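Local coordinates for protein Vpx (Simian immunodeficiency virus, PDB 4CC9), which redirects the host CUL4A-DDB1 E3 ligase, through direct binding to DCAF-1, toward proteasomal degradation of SAMHD1, and helps the viral pre-integration complex enter the nucleus, at residues 51-63 with 72-84. Sequence-based numbering, arbitrary orientation.
Sequences LIFQVWRRSWEYW and SYTKYRYLCLIQK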
loop_
_atom_site.group_PDB
_atom_site.type_symbol
_atom_site.label_atom_id
_atom_site.label_comp_id
_atom_site.label_asym_id
_atom_site.label_seq_id
_atom_site.Cartn_x
_atom_site.Cartn_y
_atom_site.Cartn_z
ATOM N N LEU B 51 -15.727 -12.777 15.745
ATOM C CA LEU B 51 -14.908 -11.579 15.907
ATOM C C LEU B 51 -15.683 -10.377 15.345
ATOM O O LEU B 51 -15.763 -9.307 15.967
ATOM C CB LEU B 51 -13.562 -11.775 15.200
ATOM C CG LEU B 51 -12.463 -10.707 15.264
ATOM C CD1 LEU B 51 -12.629 -9.670 14.166
ATOM C CD2 LEU B 51 -12.403 -10.032 16.624
ATOM N N ILE B 52 -16.270 -10.586 14.173
ATOM C CA ILE B 52 -17.112 -9.590 13.536
ATOM C C ILE B 52 -18.268 -9.192 14.452
ATOM O O ILE B 52 -18.431 -8.007 14.770
ATOM C CB ILE B 52 -17.659 -10.125 12.205
ATOM C CG1 ILE B 52 -16.498 -10.337 11.228
ATOM C CG2 ILE B 52 -18.741 -9.192 11.637
ATOM C CD1 ILE B 52 -16.907 -10.925 9.900
ATOM N N PHE B 53 -19.056 -10.178 14.887
ATOM C CA PHE B 53 -20.156 -9.917 15.816
ATOM C C PHE B 53 -19.710 -9.149 17.054
ATOM O O PHE B 53 -20.376 -8.203 17.473
ATOM C CB PHE B 53 -20.863 -11.213 16.211
ATOM C CG PHE B 53 -21.977 -11.597 15.271
ATOM C CD1 PHE B 53 -21.700 -12.220 14.064
ATOM C CD2 PHE B 53 -23.303 -11.305 15.584
ATOM C CE1 PHE B 53 -22.729 -12.566 13.188
ATOM C CE2 PHE B 53 -24.332 -11.650 14.709
ATOM C CZ PHE B 53 -24.043 -12.282 13.511
ATOM N N GLN B 54 -18.559 -9.519 17.606
ATOM C CA GLN B 54 -18.077 -8.875 18.823
ATOM C C GLN B 54 -17.669 -7.403 18.624
ATOM O O GLN B 54 -17.986 -6.543 19.453
ATOM C CB GLN B 54 -16.934 -9.682 19.421
ATOM C CG GLN B 54 -16.799 -9.526 20.912
ATOM N N VAL B 55 -16.986 -7.108 17.524
ATOM C CA VAL B 55 -16.574 -5.733 17.272
ATOM C C VAL B 55 -17.792 -4.867 16.944
ATOM O O VAL B 55 -17.872 -3.706 17.355
ATOM C CB VAL B 55 -15.523 -5.638 16.146
ATOM C CG1 VAL B 55 -15.214 -4.189 15.848
ATOM C CG2 VAL B 55 -14.243 -6.394 16.540
ATOM N N TRP B 56 -18.756 -5.438 16.230
ATOM C CA TRP B 56 -19.985 -4.698 15.937
ATOM C C TRP B 56 -20.736 -4.311 17.217
ATOM O O TRP B 56 -21.042 -3.133 17.437
ATOM C CB TRP B 56 -20.906 -5.491 15.008
ATOM C CG TRP B 56 -22.259 -4.860 14.922
ATOM C CD1 TRP B 56 -23.405 -5.274 15.557
ATOM C CD2 TRP B 56 -22.614 -3.678 14.183
ATOM N NE1 TRP B 56 -24.448 -4.432 15.240
ATOM C CE2 TRP B 56 -23.993 -3.441 14.407
ATOM C CE3 TRP B 56 -21.905 -2.807 13.341
ATOM C CZ2 TRP B 56 -24.676 -2.360 13.829
ATOM C CZ3 TRP B 56 -22.582 -1.738 12.761
ATOM C CH2 TRP B 56 -23.959 -1.526 13.005
ATOM N N ARG B 57 -21.007 -5.300 18.065
ATOM C CA ARG B 57 -21.764 -5.065 19.295
ATOM C C ARG B 57 -21.050 -4.135 20.271
ATOM O O ARG B 57 -21.691 -3.308 20.928
ATOM C CB ARG B 57 -22.060 -6.383 19.998
ATOM C CG ARG B 57 -22.827 -7.394 19.159
ATOM C CD ARG B 57 -22.849 -8.746 19.883
ATOM N NE ARG B 57 -24.188 -9.289 19.850
ATOM C CZ ARG B 57 -25.045 -9.209 20.853
ATOM N NH1 ARG B 57 -24.681 -8.655 21.994
ATOM N NH2 ARG B 57 -26.260 -9.704 20.710
ATOM N N ARG B 58 -19.728 -4.265 20.384
ATOM C CA ARG B 58 -19.001 -3.386 21.298
ATOM C C ARG B 58 -18.950 -1.949 20.776
ATOM O O ARG B 58 -19.148 -1.011 21.539
ATOM C CB ARG B 58 -17.609 -3.937 21.622
ATOM C CG ARG B 58 -17.677 -5.289 22.312
ATOM C CD ARG B 58 -16.303 -5.909 22.504
ATOM N NE ARG B 58 -15.599 -5.303 23.631
ATOM C CZ ARG B 58 -14.462 -4.623 23.529
ATOM N NH1 ARG B 58 -13.880 -4.472 22.347
ATOM N NH2 ARG B 58 -13.903 -4.104 24.614
ATOM N N SER B 59 -18.716 -1.788 19.474
ATOM C CA SER B 59 -18.755 -0.474 18.846
ATOM C C SER B 59 -20.098 0.186 19.112
ATOM O O SER B 59 -20.158 1.371 19.434
ATOM C CB SER B 59 -18.551 -0.590 17.330
ATOM O OG SER B 59 -17.241 -1.018 17.010
ATOM N N TRP B 60 -21.176 -0.586 18.974
ATOM C CA TRP B 60 -22.522 -0.040 19.145
ATOM C C TRP B 60 -22.764 0.366 20.602
ATOM O O TRP B 60 -23.330 1.437 20.864
ATOM C CB TRP B 60 -23.581 -1.044 18.674
ATOM C CG TRP B 60 -24.977 -0.533 18.749
ATOM C CD1 TRP B 60 -25.841 -0.661 19.799
ATOM C CD2 TRP B 60 -25.693 0.188 17.726
ATOM N NE1 TRP B 60 -27.043 -0.066 19.497
ATOM C CE2 TRP B 60 -26.980 0.467 18.237
ATOM C CE3 TRP B 60 -25.366 0.633 16.440
ATOM C CZ2 TRP B 60 -27.943 1.168 17.501
ATOM C CZ3 TRP B 60 -26.324 1.328 15.707
ATOM C CH2 TRP B 60 -27.594 1.585 16.235
ATOM N N GLU B 61 -22.339 -0.472 21.547
ATOM C CA GLU B 61 -22.539 -0.141 22.962
ATOM C C GLU B 61 -21.814 1.147 23.286
ATOM O O GLU B 61 -22.369 2.035 23.929
ATOM C CB GLU B 61 -22.016 -1.235 23.886
ATOM C CG GLU B 61 -22.734 -2.565 23.775
ATOM N N TYR B 62 -20.575 1.262 22.816
ATOM C CA TYR B 62 -19.773 2.424 23.171
ATOM C C TYR B 62 -20.248 3.744 22.526
ATOM O O TYR B 62 -20.579 4.695 23.234
ATOM C CB TYR B 62 -18.289 2.169 22.890
ATOM C CG TYR B 62 -17.421 3.332 23.291
ATOM C CD1 TYR B 62 -17.179 3.606 24.629
ATOM C CD2 TYR B 62 -16.865 4.177 22.334
ATOM C CE1 TYR B 62 -16.395 4.679 25.007
ATOM C CE2 TYR B 62 -16.083 5.255 22.705
ATOM C CZ TYR B 62 -15.855 5.497 24.046
ATOM O OH TYR B 62 -15.081 6.563 24.428
ATOM N N TRP B 63 -20.281 3.811 21.195
ATOM C CA TRP B 63 -20.570 5.082 20.527
ATOM C C TRP B 63 -22.046 5.417 20.437
ATOM O O TRP B 63 -22.420 6.592 20.508
ATOM C CB TRP B 63 -19.947 5.132 19.125
ATOM C CG TRP B 63 -18.463 5.358 19.141
ATOM C CD1 TRP B 63 -17.806 6.489 19.557
ATOM C CD2 TRP B 63 -17.450 4.442 18.705
ATOM N NE1 TRP B 63 -16.446 6.319 19.417
ATOM C CE2 TRP B 63 -16.201 5.078 18.888
ATOM C CE3 TRP B 63 -17.479 3.154 18.167
ATOM C CZ2 TRP B 63 -14.991 4.461 18.565
ATOM C CZ3 TRP B 63 -16.268 2.537 17.838
ATOM C CH2 TRP B 63 -15.045 3.191 18.044
ATOM N N SER B 72 -25.068 6.827 11.976
ATOM C CA SER B 72 -24.104 7.009 10.887
ATOM C C SER B 72 -22.665 7.097 11.403
ATOM O O SER B 72 -21.763 6.412 10.900
ATOM C CB SER B 72 -24.439 8.256 10.077
ATOM O OG SER B 72 -25.544 8.006 9.232
ATOM N N TYR B 73 -22.446 7.936 12.412
ATOM C CA TYR B 73 -21.122 8.024 13.006
ATOM C C TYR B 73 -20.702 6.657 13.559
ATOM O O TYR B 73 -19.567 6.204 13.332
ATOM C CB TYR B 73 -21.073 9.109 14.082
ATOM C CG TYR B 73 -19.694 9.282 14.654
ATOM C CD1 TYR B 73 -18.739 10.054 14.002
ATOM C CD2 TYR B 73 -19.336 8.655 15.831
ATOM C CE1 TYR B 73 -17.459 10.194 14.520
ATOM C CE2 TYR B 73 -18.059 8.783 16.352
ATOM C CZ TYR B 73 -17.131 9.547 15.695
ATOM O OH TYR B 73 -15.871 9.666 16.225
ATOM N N THR B 74 -21.630 5.985 14.241
ATOM C CA THR B 74 -21.345 4.691 14.857
ATOM C C THR B 74 -20.936 3.668 13.797
ATOM O O THR B 74 -19.935 2.955 13.952
ATOM C CB THR B 74 -22.577 4.164 15.628
ATOM O OG1 THR B 74 -22.913 5.081 16.680
ATOM C CG2 THR B 74 -22.302 2.801 16.226
ATOM N N LYS B 75 -21.694 3.603 12.708
ATOM C CA LYS B 75 -21.347 2.684 11.631
ATOM C C LYS B 75 -19.976 3.005 11.049
ATOM O O LYS B 75 -19.226 2.096 10.680
ATOM C CB LYS B 75 -22.393 2.720 10.531
ATOM C CG LYS B 75 -23.703 2.077 10.917
ATOM C CD LYS B 75 -24.751 2.445 9.890
ATOM C CE LYS B 75 -25.105 1.277 9.032
ATOM N NZ LYS B 75 -25.988 1.734 7.940
ATOM N N TYR B 76 -19.636 4.293 10.997
ATOM C CA TYR B 76 -18.380 4.705 10.385
ATOM C C TYR B 76 -17.153 4.311 11.220
ATOM O O TYR B 76 -16.161 3.800 10.667
ATOM C CB TYR B 76 -18.395 6.205 10.105
ATOM C CG TYR B 76 -17.126 6.718 9.465
ATOM C CD1 TYR B 76 -16.933 6.633 8.095
ATOM C CD2 TYR B 76 -16.119 7.291 10.237
ATOM C CE1 TYR B 76 -15.763 7.105 7.510
ATOM C CE2 TYR B 76 -14.948 7.765 9.660
ATOM C CZ TYR B 76 -14.776 7.676 8.301
ATOM O OH TYR B 76 -13.611 8.152 7.736
ATOM N N ARG B 77 -17.202 4.540 12.540
ATOM C CA ARG B 77 -16.103 4.072 13.401
ATOM C C ARG B 77 -15.951 2.552 13.295
ATOM O O ARG B 77 -14.837 2.021 13.311
ATOM C CB ARG B 77 -16.293 4.481 14.868
ATOM C CG ARG B 77 -16.343 6.001 15.091
ATOM C CD ARG B 77 -15.056 6.687 14.632
ATOM N NE ARG B 77 -13.907 6.126 15.331
ATOM C CZ ARG B 77 -13.398 6.605 16.466
ATOM N NH1 ARG B 77 -13.922 7.688 17.038
ATOM N NH2 ARG B 77 -12.351 5.995 17.033
ATOM N N TYR B 78 -17.069 1.850 13.163
ATOM C CA TYR B 78 -17.013 0.402 13.059
ATOM C C TYR B 78 -16.353 -0.029 11.737
ATOM O O TYR B 78 -15.502 -0.919 11.726
ATOM C CB TYR B 78 -18.420 -0.208 13.202
ATOM C CG TYR B 78 -18.503 -1.642 12.723
ATOM C CD1 TYR B 78 -18.085 -2.689 13.535
ATOM C CD2 TYR B 78 -19.002 -1.948 11.462
ATOM C CE1 TYR B 78 -18.163 -4.014 13.105
ATOM C CE2 TYR B 78 -19.083 -3.266 11.024
ATOM C CZ TYR B 78 -18.656 -4.288 11.856
ATOM O OH TYR B 78 -18.722 -5.589 11.446
ATOM N N LEU B 79 -16.757 0.594 10.632
ATOM C CA LEU B 79 -16.192 0.272 9.320
ATOM C C LEU B 79 -14.673 0.452 9.316
ATOM O O LEU B 79 -13.947 -0.418 8.824
ATOM C CB LEU B 79 -16.841 1.129 8.215
ATOM C CG LEU B 79 -16.338 0.952 6.782
ATOM C CD1 LEU B 79 -16.536 -0.474 6.308
ATOM C CD2 LEU B 79 -17.027 1.918 5.829
ATOM N N CYS B 80 -14.187 1.559 9.878
ATOM C CA CYS B 80 -12.743 1.812 9.870
ATOM C C CYS B 80 -11.970 0.706 10.596
ATOM O O CYS B 80 -10.890 0.303 10.149
ATOM C CB CYS B 80 -12.412 3.209 10.421
ATOM S SG CYS B 80 -13.014 4.608 9.360
ATOM N N LEU B 81 -12.536 0.188 11.685
ATOM C CA LEU B 81 -11.900 -0.922 12.415
ATOM C C LEU B 81 -11.858 -2.215 11.602
ATOM O O LEU B 81 -10.847 -2.925 11.616
ATOM C CB LEU B 81 -12.613 -1.189 13.738
ATOM C CG LEU B 81 -12.394 -0.147 14.832
ATOM C CD1 LEU B 81 -13.354 -0.397 15.981
ATOM C CD2 LEU B 81 -10.934 -0.167 15.321
ATOM N N ILE B 82 -12.949 -2.528 10.901
ATOM C CA ILE B 82 -12.977 -3.742 10.089
ATOM C C ILE B 82 -12.066 -3.604 8.868
ATOM O O ILE B 82 -11.408 -4.583 8.472
ATOM C CB ILE B 82 -14.399 -4.136 9.654
ATOM C CG1 ILE B 82 -15.296 -4.292 10.888
ATOM C CG2 ILE B 82 -14.376 -5.457 8.895
ATOM C CD1 ILE B 82 -14.737 -5.284 11.920
ATOM N N GLN B 83 -12.002 -2.398 8.285
ATOM C CA GLN B 83 -11.119 -2.186 7.136
ATOM C C GLN B 83 -9.674 -2.449 7.573
ATOM O O GLN B 83 -8.900 -3.037 6.816
ATOM C CB GLN B 83 -11.272 -0.776 6.536
ATOM C CG GLN B 83 -12.644 -0.444 5.917
ATOM C CD GLN B 83 -12.795 -0.865 4.451
ATOM O OE1 GLN B 83 -12.217 -1.860 3.999
ATOM N NE2 GLN B 83 -13.607 -0.115 3.712
ATOM N N LYS B 84 -9.321 -2.056 8.801
ATOM C CA LYS B 84 -7.961 -2.306 9.301
ATOM C C LYS B 84 -7.706 -3.782 9.571
ATOM O O LYS B 84 -6.619 -4.288 9.283
ATOM C CB LYS B 84 -7.643 -1.450 10.539
ATOM C CG LYS B 84 -7.505 0.029 10.195
ATOM C CD LYS B 84 -7.425 0.931 11.409
ATOM C CE LYS B 84 -7.803 2.367 10.996
ATOM N NZ LYS B 84 -7.530 3.389 12.037
#
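Two pairs anchor the contact: Y78 packs against W56, and W63 against R77. The ring of Y78 is a knob in a hole formed by I52, V55, W56 and S59. W56 turns its indole edge to one face of this ring in a T-shaped pair, planes at 87° and centroids 4.9 Å apart, with W56 CE3 over the ring centre. The other face is covered by I82 CG1, one turn further along its own helix. With CG anti to the backbone N (chi1 164°), Y78 extends onto the backbone of the facing helix, Y78 CE1 lying 3.4 Å from W56 CA; its hydroxyl meets I52 CG2 and hydrogen-bonds to N40 of helix 25-43.

Nearer the connecting turn, W63 lies between R77 and Y62. R77 CB makes a CH-pi contact with the six-membered ring of W63, 3.6 Å from its centroid. Bends at chi2 and chi3 fold the R77 chain over the indole, with W63 CZ2 3.4 Å from R77 CZ, over the centre of the inclined guanidinium. A hydrogen bond from R77 NH1 to Y73 OH (2.9 Å), lying in the guanidinium plane, helps fix this group, while Y73 points its ring edge at the W63 face. R77 NH2 also forms a salt bridge, and Y73 OH a hydrogen bond, with acidic side-chain atoms on the chain of another protein.

Among smaller contacts, V55 CG1 meets L81 CD1 and I82 CD1; T74 CG2 approaches W60 CE3, and T74 OG1, hydrogen-bonded to S70 O, lies against W63 CB. No hydrogen bond crosses the interface; S59 OG instead bonds to V55 O within its own helix. Crossing at 141°, the segments form the antiparallel helical hairpin of the Vpr/Vpx three-helix fold, whose end away from the connecting turn approaches the zinc site of H46, H89, C94 and C96.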